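Local coordinates for sensory box/GGDEF family protein (Vibrio cholerae serotype O1, PDB 6EIB), which catalyses the magnesium-dependent condensation of two GTP molecules into the second messenger cyclic di-GMP through its GGDEF-family domain and takes part in biofilm formation, at residues A[35-40]-A[78-83]. Residues are numbered along the deposited sequence; the frame is centred on the assembly and turned at random.
Sequences SIDIDN and GGEEFI
Asp-37 and Glu-80 bring two carboxylates together at the C-terminal end of strand 31-38, where it meets antiparallel strand 81-87 inside the sheet of the GGDEF domain, a worked example of an acidic pair placed where magnesium probably binds. Residues 78-82 form the signature motif, here GGEEF. Ile-36 pairs with Phe-82 through two backbone hydrogen bonds, and a further one, Ile-38 N to Glu-80 O at 3.1 Å, ties the strand to the GGEEF turn. From there the side chain of Glu-80 can be followed outward. Its CB packs against Ile-38 CB at 4.1 Å. CG, lodged between the backbone N and the carbonyl carbon (chi1 77°), lies 3.2 Å from Asp-37 OD1. A bend at chi2 (-105°) then sets CD 3.8 Å from Asp-37 OD1 and carries OE2 to 3.5 Å from Asp-37 OD2, the carboxylate planes turned 47° apart. This pairing is consistent with the magnesium-binding role inferred by similarity for Asp-37, Ile-38 and Glu-80; Glu-80 is also the predicted proton acceptor. Lys-148 and Lys-42 offer weak, long ion pairs to Asp-37 and Glu-80, respectively. On the sheet face opposite Asp-37, Ile-38 CD1 meets the edge of the Phe-82 ring at CE1, 4.3 Å away, against helix 50-67, where Phe-64 packs edge-to-face with Phe-82. Back on the Asp-37 face, Glu-81 extends its chain toward Ser-35, and its OE2 is also hydrogen-bonded to Tyr-137, while Ser-35 OG bonds to Ser-140. One water links the strands: it accepts from Ser-35 OG and donates to Phe-82 O and, at 2.6 Å, to Glu-81 OE2.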
loop_
_atom_site.group_PDB
_atom_site.type_symbol
_atom_site.label_atom_id
_atom_site.label_comp_id
_atom_site.label_asym_id
_atom_site.label_seq_id
_atom_site.Cartn_x
_atom_site.Cartn_y
_atom_site.Cartn_z
ATOM N N SER A 35 -2.502 0.520 -2.864
ATOM C CA SER A 35 -3.104 1.219 -1.748
ATOM C C SER A 35 -3.454 0.231 -0.669
ATOM O O SER A 35 -4.069 -0.785 -0.960
ATOM C CB SER A 35 -4.392 1.951 -2.172
ATOM O OG SER A 35 -4.097 2.949 -3.126
ATOM N N ILE A 36 -3.034 0.498 0.555
ATOM C CA ILE A 36 -3.216 -0.445 1.654
ATOM C C ILE A 36 -3.902 0.247 2.780
ATOM O O ILE A 36 -3.593 1.389 3.059
ATOM C CB ILE A 36 -1.861 -1.020 2.133
ATOM C CG1 ILE A 36 -1.330 -1.998 1.093
ATOM C CG2 ILE A 36 -2.019 -1.751 3.489
ATOM C CD1 ILE A 36 0.106 -2.463 1.360
ATOM N N ASP A 37 -4.890 -0.412 3.392
ATOM C CA ASP A 37 -5.508 0.140 4.580
ATOM C C ASP A 37 -5.555 -0.967 5.629
ATOM O O ASP A 37 -5.992 -2.078 5.365
ATOM C CB ASP A 37 -6.904 0.690 4.280
ATOM C CG ASP A 37 -7.434 1.580 5.406
ATOM O OD1 ASP A 37 -6.882 2.690 5.609
ATOM O OD2 ASP A 37 -8.445 1.219 6.035
ATOM N N ILE A 38 -5.080 -0.640 6.816
ATOM C CA ILE A 38 -5.102 -1.570 7.925
ATOM C C ILE A 38 -6.524 -1.719 8.464
ATOM O O ILE A 38 -7.208 -0.701 8.715
ATOM C CB ILE A 38 -4.173 -1.100 9.029
ATOM C CG1 ILE A 38 -2.727 -1.026 8.472
ATOM C CG2 ILE A 38 -4.288 -2.037 10.254
ATOM C CD1 ILE A 38 -1.732 -0.365 9.434
ATOM N N ASP A 39 -6.967 -2.966 8.628
ATOM C CA ASP A 39 -8.335 -3.234 9.111
ATOM C C ASP A 39 -8.424 -2.990 10.598
ATOM O O ASP A 39 -7.527 -3.393 11.335
ATOM C CB ASP A 39 -8.766 -4.682 8.813
ATOM C CG ASP A 39 -8.952 -4.958 7.317
ATOM O OD1 ASP A 39 -9.752 -4.226 6.698
ATOM O OD2 ASP A 39 -8.275 -5.896 6.765
ATOM N N ASN A 40 -9.500 -2.337 11.034
ATOM C CA ASN A 40 -9.742 -2.100 12.455
ATOM C C ASN A 40 -8.611 -1.462 13.237
ATOM O O ASN A 40 -8.376 -1.823 14.404
ATOM C CB ASN A 40 -10.115 -3.416 13.154
ATOM C CG ASN A 40 -11.323 -4.058 12.545
ATOM O OD1 ASN A 40 -11.281 -5.202 12.126
ATOM N ND2 ASN A 40 -12.421 -3.314 12.491
ATOM N N GLY A 78 -2.632 8.402 4.980
ATOM C CA GLY A 78 -3.713 8.642 5.918
ATOM C C GLY A 78 -3.354 8.000 7.247
ATOM O O GLY A 78 -2.297 7.357 7.377
ATOM N N GLY A 79 -4.271 8.089 8.203
ATOM C CA GLY A 79 -4.045 7.511 9.510
ATOM C C GLY A 79 -3.575 6.070 9.437
ATOM O O GLY A 79 -2.601 5.717 10.107
ATOM N N GLU A 80 -4.252 5.243 8.638
ATOM C CA GLU A 80 -3.846 3.841 8.517
ATOM C C GLU A 80 -3.798 3.386 7.051
ATOM O O GLU A 80 -3.947 2.202 6.759
ATOM C CB GLU A 80 -4.785 2.949 9.338
ATOM C CG GLU A 80 -6.134 2.699 8.697
ATOM C CD GLU A 80 -7.243 3.476 9.341
ATOM O OE1 GLU A 80 -6.982 4.245 10.301
ATOM O OE2 GLU A 80 -8.391 3.289 8.894
ATOM N N GLU A 81 -3.602 4.341 6.134
ATOM C CA GLU A 81 -3.578 4.029 4.713
ATOM C C GLU A 81 -2.185 4.315 4.174
ATOM O O GLU A 81 -1.591 5.342 4.477
ATOM C CB GLU A 81 -4.619 4.828 3.908
ATOM C CG GLU A 81 -4.718 4.370 2.414
ATOM C CD GLU A 81 -5.624 5.289 1.557
ATOM O OE1 GLU A 81 -6.590 5.827 2.146
ATOM O OE2 GLU A 81 -5.334 5.509 0.330
ATOM N N PHE A 82 -1.681 3.383 3.393
ATOM C CA PHE A 82 -0.374 3.513 2.760
ATOM C C PHE A 82 -0.510 3.404 1.288
ATOM O O PHE A 82 -1.483 2.837 0.763
ATOM C CB PHE A 82 0.605 2.419 3.241
ATOM C CG PHE A 82 1.036 2.581 4.658
ATOM C CD1 PHE A 82 0.233 2.118 5.713
ATOM C CD2 PHE A 82 2.236 3.213 4.949
ATOM C CE1 PHE A 82 0.642 2.282 7.034
ATOM C CE2 PHE A 82 2.649 3.382 6.253
ATOM C CZ PHE A 82 1.857 2.909 7.305
ATOM N N ILE A 83 0.500 3.924 0.610
ATOM C CA ILE A 83 0.601 3.739 -0.802
ATOM C C ILE A 83 2.021 3.258 -1.109
ATOM O O ILE A 83 2.983 3.744 -0.513
ATOM C CB ILE A 83 0.253 5.058 -1.502
ATOM C CG1 ILE A 83 0.281 4.953 -3.020
ATOM C CG2 ILE A 83 1.252 6.097 -1.107
ATOM C CD1 ILE A 83 -0.332 6.263 -3.659
HETATM O O HOH W 1 -3.244 4.473 -0.734
HETATM O O HOH W 2 -8.414 4.021 3.256
HETATM O O HOH W 3 -8.985 0.873 9.348
#